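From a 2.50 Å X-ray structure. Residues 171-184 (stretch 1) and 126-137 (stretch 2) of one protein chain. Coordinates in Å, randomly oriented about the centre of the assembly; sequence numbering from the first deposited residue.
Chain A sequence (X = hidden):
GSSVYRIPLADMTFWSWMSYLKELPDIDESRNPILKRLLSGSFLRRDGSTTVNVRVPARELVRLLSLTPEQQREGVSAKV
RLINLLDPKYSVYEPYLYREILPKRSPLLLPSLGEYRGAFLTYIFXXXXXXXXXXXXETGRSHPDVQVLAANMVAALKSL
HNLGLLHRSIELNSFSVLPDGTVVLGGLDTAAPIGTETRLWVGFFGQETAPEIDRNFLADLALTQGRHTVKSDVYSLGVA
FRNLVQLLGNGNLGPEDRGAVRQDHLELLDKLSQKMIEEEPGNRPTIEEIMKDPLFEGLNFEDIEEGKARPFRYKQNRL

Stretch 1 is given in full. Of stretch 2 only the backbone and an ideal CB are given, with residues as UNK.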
ATOM      1  N   GLU A 171      -1.979   0.631   9.008  1.00 28.15           N
ATOM      2  CA  GLU A 171      -0.913   0.945   9.940  1.00 28.82           C
ATOM      3  C   GLU A 171       0.134   1.777   9.191  1.00 27.44           C
ATOM      4  O   GLU A 171       0.067   1.908   7.985  1.00 26.23           O
ATOM      5  CB  GLU A 171      -0.357  -0.328  10.579  1.00 31.85           C
ATOM      6  CG  GLU A 171       0.224  -1.335   9.605  1.00 36.66           C
ATOM      7  CD  GLU A 171       0.804  -2.615  10.198  1.00 43.67           C
ATOM      8  OE1 GLU A 171       1.926  -2.547  10.698  1.00 44.12           O
ATOM      9  OE2 GLU A 171       0.125  -3.676  10.169  1.00 53.30           O
ATOM     10  N   LEU A 172       1.112   2.329   9.906  1.00 27.32           N
ATOM     11  CA  LEU A 172       2.153   3.095   9.257  1.00 27.45           C
ATOM     12  C   LEU A 172       2.791   2.314   8.117  1.00 27.16           C
ATOM     13  O   LEU A 172       3.087   2.890   7.073  1.00 28.17           O
ATOM     14  CB  LEU A 172       3.218   3.513  10.269  1.00 28.43           C
ATOM     15  CG  LEU A 172       2.911   4.815  10.999  1.00 28.72           C
ATOM     16  CD1 LEU A 172       4.045   5.128  11.945  1.00 30.12           C
ATOM     17  CD2 LEU A 172       2.707   5.961  10.028  1.00 27.96           C
ATOM     18  N   ASN A 173       3.015   1.017   8.316  1.00 26.88           N
ATOM     19  CA  ASN A 173       3.726   0.185   7.306  1.00 27.07           C
ATOM     20  C   ASN A 173       2.800  -0.186   6.134  1.00 26.61           C
ATOM     21  O   ASN A 173       3.259  -0.828   5.194  1.00 27.42           O
ATOM     22  CB  ASN A 173       4.383  -1.043   7.936  1.00 27.30           C
ATOM     23  CG  ASN A 173       5.691  -0.730   8.644  1.00 28.12           C
ATOM     24  OD1 ASN A 173       6.318   0.316   8.434  1.00 28.39           O
ATOM     25  ND2 ASN A 173       6.116  -1.646   9.496  1.00 28.75           N
ATOM     26  N   SER A 174       1.531   0.230   6.166  1.00 25.80           N
ATOM     27  CA  SER A 174       0.669   0.139   5.009  1.00 25.94           C
ATOM     28  C   SER A 174       1.170   1.090   3.921  1.00 26.66           C
ATOM     29  O   SER A 174       0.905   0.873   2.763  1.00 26.91           O
ATOM     30  CB  SER A 174      -0.769   0.448   5.354  1.00 25.58           C
ATOM     31  OG  SER A 174      -1.297  -0.470   6.293  1.00 25.22           O
ATOM     32  N   PHE A 175       1.869   2.148   4.332  1.00 28.21           N
ATOM     33  CA  PHE A 175       2.360   3.190   3.470  1.00 29.07           C
ATOM     34  C   PHE A 175       3.819   2.898   3.123  1.00 30.52           C
ATOM     35  O   PHE A 175       4.599   2.468   3.979  1.00 31.73           O
ATOM     36  CB  PHE A 175       2.196   4.555   4.146  1.00 28.77           C
ATOM     37  CG  PHE A 175       0.757   4.946   4.398  1.00 28.22           C
ATOM     38  CD1 PHE A 175       0.012   5.604   3.434  1.00 28.58           C
ATOM     39  CD2 PHE A 175       0.138   4.632   5.596  1.00 27.92           C
ATOM     40  CE1 PHE A 175      -1.309   5.951   3.670  1.00 28.78           C
ATOM     41  CE2 PHE A 175      -1.187   4.967   5.829  1.00 27.79           C
ATOM     42  CZ  PHE A 175      -1.908   5.627   4.872  1.00 28.71           C
ATOM     43  N   SER A 176       4.180   3.136   1.859  1.00 32.53           N
ATOM     44  CA  SER A 176       5.556   2.955   1.414  1.00 34.60           C
ATOM     45  C   SER A 176       5.979   4.118   0.503  1.00 38.07           C
ATOM     46  O   SER A 176       5.158   4.860  -0.019  1.00 36.90           O
ATOM     47  CB  SER A 176       5.744   1.619   0.765  1.00 34.07           C
ATOM     48  OG  SER A 176       5.076   1.541  -0.482  1.00 33.02           O
ATOM     49  N   VAL A 177       7.291   4.281   0.365  1.00 38.27           N
ATOM     50  CA  VAL A 177       7.865   5.374  -0.370  1.00 39.63           C
ATOM     51  C   VAL A 177       8.432   4.801  -1.666  1.00 41.15           C
ATOM     52  O   VAL A 177       9.314   3.954  -1.620  1.00 39.21           O
ATOM     53  CB  VAL A 177       8.962   6.083   0.447  1.00 40.77           C
ATOM     54  CG1 VAL A 177       9.551   7.254  -0.334  1.00 42.33           C
ATOM     55  CG2 VAL A 177       8.455   6.537   1.812  1.00 37.87           C
ATOM     56  N   LEU A 178       7.905   5.251  -2.812  1.00 44.04           N
ATOM     57  CA  LEU A 178       8.382   4.767  -4.105  1.00 46.95           C
ATOM     58  C   LEU A 178       9.726   5.427  -4.403  1.00 49.01           C
ATOM     59  O   LEU A 178      10.107   6.422  -3.773  1.00 47.57           O
ATOM     60  CB  LEU A 178       7.342   5.074  -5.186  1.00 47.65           C
ATOM     61  CG  LEU A 178       5.988   4.369  -5.022  1.00 46.11           C
ATOM     62  CD1 LEU A 178       5.061   4.694  -6.184  1.00 45.63           C
ATOM     63  CD2 LEU A 178       6.172   2.865  -4.889  1.00 44.65           C
ATOM     64  N   PRO A 179      10.529   4.871  -5.345  1.00 49.05           N
ATOM     65  CA  PRO A 179      11.805   5.486  -5.717  1.00 52.05           C
ATOM     66  C   PRO A 179      11.697   6.977  -6.085  1.00 53.54           C
ATOM     67  O   PRO A 179      12.581   7.739  -5.711  1.00 55.94           O
ATOM     68  CB  PRO A 179      12.288   4.628  -6.878  1.00 51.27           C
ATOM     69  CG  PRO A 179      11.686   3.275  -6.578  1.00 50.07           C
ATOM     70  CD  PRO A 179      10.309   3.588  -6.027  1.00 48.69           C
ATOM     71  N   ASP A 180      10.608   7.409  -6.730  1.00 50.42           N
ATOM     72  CA  ASP A 180      10.502   8.827  -7.095  1.00 55.52           C
ATOM     73  C   ASP A 180      10.095   9.697  -5.885  1.00 60.80           C
ATOM     74  O   ASP A 180       9.987  10.922  -6.020  1.00 71.42           O
ATOM     75  CB  ASP A 180       9.595   9.028  -8.315  1.00 53.61           C
ATOM     76  CG  ASP A 180       8.123   8.753  -8.073  1.00 58.62           C
ATOM     77  OD1 ASP A 180       7.761   8.424  -6.901  1.00 56.87           O
ATOM     78  OD2 ASP A 180       7.356   8.860  -9.066  1.00 54.84           O
ATOM     79  N   GLY A 181       9.850   9.082  -4.718  1.00 62.34           N
ATOM     80  CA  GLY A 181       9.540   9.808  -3.464  1.00 50.32           C
ATOM     81  C   GLY A 181       8.046   9.946  -3.180  1.00 44.38           C
ATOM     82  O   GLY A 181       7.675  10.505  -2.129  1.00 45.08           O
ATOM     83  N   THR A 182       7.181   9.470  -4.092  1.00 40.93           N
ATOM     84  CA  THR A 182       5.739   9.407  -3.853  1.00 39.69           C
ATOM     85  C   THR A 182       5.472   8.448  -2.687  1.00 39.66           C
ATOM     86  O   THR A 182       6.077   7.378  -2.630  1.00 39.75           O
ATOM     87  CB  THR A 182       4.973   8.902  -5.085  1.00 40.38           C
ATOM     88  OG1 THR A 182       5.428   9.587  -6.245  1.00 41.03           O
ATOM     89  CG2 THR A 182       3.475   9.089  -4.976  1.00 40.56           C
ATOM     90  N   VAL A 183       4.585   8.844  -1.767  1.00 38.23           N
ATOM     91  CA  VAL A 183       4.147   7.983  -0.678  1.00 36.83           C
ATOM     92  C   VAL A 183       2.771   7.431  -1.044  1.00 34.89           C
ATOM     93  O   VAL A 183       1.858   8.193  -1.292  1.00 33.67           O
ATOM     94  CB  VAL A 183       4.117   8.739   0.660  1.00 37.51           C
ATOM     95  CG1 VAL A 183       3.520   7.905   1.774  1.00 39.15           C
ATOM     96  CG2 VAL A 183       5.496   9.236   1.039  1.00 37.52           C
ATOM     97  N   VAL A 184       2.650   6.096  -1.034  1.00 34.68           N
ATOM     98  CA  VAL A 184       1.468   5.386  -1.531  1.00 34.01           C
ATOM     99  C   VAL A 184       0.944   4.420  -0.464  1.00 31.80           C
ATOM    100  O   VAL A 184       1.693   3.950   0.374  1.00 28.89           O
ATOM    101  CB  VAL A 184       1.754   4.639  -2.849  1.00 36.22           C
ATOM    102  CG1 VAL A 184       2.212   5.619  -3.934  1.00 37.94           C
ATOM    103  CG2 VAL A 184       2.757   3.506  -2.664  1.00 35.18           C
ATOM    104  N   UNK A 126       5.525  -5.279  -8.009  1.00 28.22           N
ATOM    105  CA  UNK A 126       5.447  -3.888  -7.612  1.00 28.62           C
ATOM    106  C   UNK A 126       6.782  -3.219  -7.893  1.00 29.07           C
ATOM    107  O   UNK A 126       7.808  -3.885  -7.930  1.00 28.86           O
ATOM    108  CB  UNK A 126       5.067  -3.757  -6.136  1.00 28.62           C
ATOM    109  N   UNK A 127       6.820  -1.873  -8.004  1.00 30.06           N
ATOM    110  CA  UNK A 127       8.085  -1.159  -7.964  1.00 31.07           C
ATOM    111  C   UNK A 127       8.736  -1.488  -6.614  1.00 31.60           C
ATOM    112  O   UNK A 127       8.027  -1.653  -5.611  1.00 30.24           O
ATOM    113  CB  UNK A 127       7.890   0.347  -8.151  1.00 31.07           C
ATOM    114  N   UNK A 128      10.064  -1.624  -6.600  1.00 33.79           N
ATOM    115  CA  UNK A 128      10.761  -1.882  -5.363  1.00 35.51           C
ATOM    116  C   UNK A 128      10.805  -0.583  -4.571  1.00 39.07           C
ATOM    117  O   UNK A 128      11.392   0.396  -5.014  1.00 39.00           O
ATOM    118  CB  UNK A 128      12.166  -2.432  -5.619  1.00 35.51           C
ATOM    119  N   UNK A 129      10.145  -0.567  -3.410  1.00 44.82           N
ATOM    120  CA  UNK A 129      10.005   0.647  -2.620  1.00 45.47           C
ATOM    121  C   UNK A 129      11.321   0.931  -1.885  1.00 42.27           C
ATOM    122  O   UNK A 129      12.115   0.016  -1.630  1.00 40.18           O
ATOM    123  CB  UNK A 129       8.844   0.519  -1.631  1.00 45.47           C
ATOM    124  N   UNK A 130      11.530   2.208  -1.554  1.00 43.31           N
ATOM    125  CA  UNK A 130      12.675   2.644  -0.762  1.00 45.57           C
ATOM    126  C   UNK A 130      12.515   2.199   0.691  1.00 43.63           C
ATOM    127  O   UNK A 130      13.510   2.086   1.385  1.00 44.37           O
ATOM    128  CB  UNK A 130      12.836   4.163  -0.841  1.00 45.57           C
ATOM    129  N   UNK A 131      11.270   1.985   1.135  1.00 41.24           N
ATOM    130  CA  UNK A 131      10.994   1.473   2.456  1.00 38.71           C
ATOM    131  C   UNK A 131       9.547   1.686   2.852  1.00 38.62           C
ATOM    132  O   UNK A 131       8.798   2.433   2.178  1.00 41.25           O
ATOM    133  CB  UNK A 131      11.921   2.131   3.480  1.00 38.71           C
ATOM    134  N   UNK A 132       9.144   0.986   3.918  1.00 31.22           N
ATOM    135  CA  UNK A 132       7.858   1.177   4.551  1.00 28.89           C
ATOM    136  C   UNK A 132       7.980   2.342   5.533  1.00 27.37           C
ATOM    137  O   UNK A 132       9.017   2.500   6.154  1.00 26.88           O
ATOM    138  CB  UNK A 132       7.391  -0.100   5.252  1.00 28.89           C
ATOM    139  N   UNK A 133       6.928   3.157   5.658  1.00 26.18           N
ATOM    140  CA  UNK A 133       7.035   4.426   6.362  1.00 26.20           C
ATOM    141  C   UNK A 133       7.356   4.182   7.846  1.00 25.57           C
ATOM    142  O   UNK A 133       8.185   4.874   8.426  1.00 25.15           O
ATOM    143  CB  UNK A 133       5.741   5.229   6.214  1.00 26.20           C
ATOM    144  N   UNK A 134       6.669   3.202   8.464  1.00 26.37           N
ATOM    145  CA  UNK A 134       6.900   2.894   9.877  1.00 27.19           C
ATOM    146  C   UNK A 134       8.355   2.519  10.143  1.00 27.20           C
ATOM    147  O   UNK A 134       9.010   3.079  11.019  1.00 25.72           O
ATOM    148  CB  UNK A 134       5.981   1.756  10.326  1.00 27.19           C
ATOM    149  N   UNK A 135       8.868   1.567   9.353  1.00 29.01           N
ATOM    150  CA  UNK A 135      10.255   1.123   9.456  1.00 31.69           C
ATOM    151  C   UNK A 135      11.221   2.293   9.242  1.00 32.08           C
ATOM    152  O   UNK A 135      12.194   2.414   9.956  1.00 35.85           O
ATOM    153  CB  UNK A 135      10.534   0.013   8.440  1.00 31.69           C
ATOM    154  N   UNK A 136      10.962   3.133   8.242  1.00 32.51           N
ATOM    155  CA  UNK A 136      11.863   4.220   7.933  1.00 36.96           C
ATOM    156  C   UNK A 136      11.973   5.192   9.115  1.00 38.23           C
ATOM    157  O   UNK A 136      13.083   5.622   9.455  1.00 39.87           O
ATOM    158  CB  UNK A 136      11.391   4.953   6.676  1.00 36.96           C
ATOM    159  N   UNK A 137      10.831   5.540   9.726  1.00 35.43           N
ATOM    160  CA  UNK A 137      10.823   6.486  10.835  1.00 35.16           C
ATOM    161  C   UNK A 137      11.458   5.857  12.081  1.00 33.08           C
ATOM    162  O   UNK A 137      12.101   6.538  12.829  1.00 33.49           O
ATOM    163  CB  UNK A 137       9.394   6.943  11.136  1.00 35.16           C
TER

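Position 126 lies in a strand, its CA-to-CB bond directed toward stretch 1 but with nothing of that stretch within 5.5 Å of the ideal CB, so many side chains would suit. The residue is H126, whose two ring nitrogens are hydrogen-bonded elsewhere in the structure.

At 127 the CB points toward stretch 1, 4.5 Å from L178 CD2, and phi is -59°. A compact apolar residue would suit, proline included, since its ring fixes phi near this value. It is P127, and its CB packs 4.3 Å from L178 CD2.

Position 128 turns its CB away, and P179 CG lies 3.3 Å from the carbonyl O of 128. Many side chains would fit; the residue is L128.

At 129 the CB points sideways, 3.5 Å from V177 O and 4.1 Å from S176 CB. With a carbonyl and a serine so near, a small or polar residue is reasonable. S129 fills it, its OG 4.0 Å from S176 CB.

Position 130 donates its backbone N to V177 O at 2.8 Å, a bond any residue but proline could make. The CB points toward stretch 1, 3.6 Å from V177 O, and a long, flexible chain could pass over P179. K130 does this: its CG lies 4.0 Å from P179 CA, while the end of the chain leads away.

Position 131 has phi/psi of 164/166, an extended conformation with positive phi that strongly favours glycine. No atom of stretch 1 would obstruct a CB, so the backbone makes the argument. In G131, the carbonyl O accepts a hydrogen bond from V177 N at 3.0 Å.

Position 132 pairs with S176 across an antiparallel bridge, just before a helix. Its ideal CB is 3.4 Å from N173 OD1. A polar N-cap residue would be plausible, as would an apolar one lying over S176. It is L132, whose CD2 reaches 3.7 Å from S176 CB.

At 133 the backbone N bonds to F175 O at 3.0 Å, and the CB lies near L172 and F175. A medium-sized apolar residue is expected. V133 uses CG2 to contact F175 CB at 3.6 Å and both V177 CG2 and V183 CG1 at 4.2 Å, while CG1 approaches L172 CD2 at 4.2 Å.

Position 134 admits no side chain: an ideal CB would stand 2.4 Å from N173 OD1, a clash, and 3.3 Å from L172 CB. Glycine fits, and G134 lets its CA come within 3.8 Å of L172 CB.

At 135 the backbone N bonds to N173 OD1 at 3.0 Å, leaving the amide ND2 as a donor. An acceptor such as aspartate or asparagine suits. D135 supplies OD1, 3.2 Å from N173 ND2, completing a reciprocal pair of hydrogen bonds.

Position 136 points sideways with no near neighbour; a long apolar chain would suit, since it could reach V177. M136 places SD 3.6 Å from V177 CG2.

Position 137 points toward stretch 1 but has nothing within 5.5 Å of its ideal CB, so most side chains would suit; it is L137, which makes no close contact there.

Stretch 2 (126-137) HPLSKGLVGDML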
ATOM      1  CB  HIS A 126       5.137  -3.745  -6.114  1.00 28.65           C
ATOM      2  CG  HIS A 126       3.807  -4.269  -5.713  1.00 28.72           C
ATOM      3  ND1 HIS A 126       2.640  -3.720  -6.173  1.00 29.47           N
ATOM      4  CD2 HIS A 126       3.467  -5.275  -4.882  1.00 28.62           C
ATOM      5  CE1 HIS A 126       1.619  -4.382  -5.650  1.00 30.00           C
ATOM      6  NE2 HIS A 126       2.104  -5.356  -4.867  1.00 28.68           N
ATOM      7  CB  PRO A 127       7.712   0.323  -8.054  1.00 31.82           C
ATOM      8  CG  PRO A 127       6.263   0.360  -8.476  1.00 31.44           C
ATOM      9  CD  PRO A 127       5.659  -0.973  -8.096  1.00 30.38           C
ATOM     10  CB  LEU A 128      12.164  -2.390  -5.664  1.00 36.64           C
ATOM     11  CG  LEU A 128      13.033  -2.635  -4.442  1.00 38.39           C
ATOM     12  CD1 LEU A 128      12.332  -3.558  -3.435  1.00 37.38           C
ATOM     13  CD2 LEU A 128      14.386  -3.187  -4.900  1.00 38.90           C
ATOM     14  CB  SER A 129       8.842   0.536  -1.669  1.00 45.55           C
ATOM     15  OG  SER A 129       9.251   0.027  -0.402  1.00 49.93           O
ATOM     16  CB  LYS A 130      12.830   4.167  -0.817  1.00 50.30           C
ATOM     17  CG  LYS A 130      13.352   4.712  -2.135  1.00 58.42           C
ATOM     18  CD  LYS A 130      14.899   4.653  -2.259  1.00 66.05           C
ATOM     19  CE  LYS A 130      15.392   4.383  -3.668  1.00 78.00           C
ATOM     20  NZ  LYS A 130      16.601   3.521  -3.687  1.00 75.55           N
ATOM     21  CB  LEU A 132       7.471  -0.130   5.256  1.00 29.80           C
ATOM     22  CG  LEU A 132       7.460  -1.379   4.370  1.00 30.85           C
ATOM     23  CD1 LEU A 132       6.942  -2.577   5.140  1.00 31.74           C
ATOM     24  CD2 LEU A 132       6.612  -1.167   3.114  1.00 30.05           C
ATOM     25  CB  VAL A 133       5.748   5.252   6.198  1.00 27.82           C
ATOM     26  CG1 VAL A 133       5.742   6.474   7.124  1.00 29.12           C
ATOM     27  CG2 VAL A 133       5.572   5.688   4.752  1.00 29.28           C
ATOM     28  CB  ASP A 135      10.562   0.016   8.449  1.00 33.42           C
ATOM     29  CG  ASP A 135       9.824  -1.278   8.743  1.00 38.07           C
ATOM     30  OD1 ASP A 135       9.267  -1.408   9.873  1.00 35.77           O
ATOM     31  OD2 ASP A 135       9.778  -2.136   7.826  1.00 42.16           O
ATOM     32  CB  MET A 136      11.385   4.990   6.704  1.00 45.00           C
ATOM     33  CG  MET A 136      11.655   4.275   5.423  1.00 50.03           C
ATOM     34  SD  MET A 136      10.835   5.119   4.068  1.00 56.46           S
ATOM     35  CE  MET A 136      12.052   6.387   3.698  1.00 68.28           C
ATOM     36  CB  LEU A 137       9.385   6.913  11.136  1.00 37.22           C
ATOM     37  CG  LEU A 137       8.688   7.697  10.038  1.00 42.16           C
ATOM     38  CD1 LEU A 137       7.317   8.127  10.481  1.00 42.33           C
ATOM     39  CD2 LEU A 137       9.504   8.902   9.639  1.00 45.38           C
TER
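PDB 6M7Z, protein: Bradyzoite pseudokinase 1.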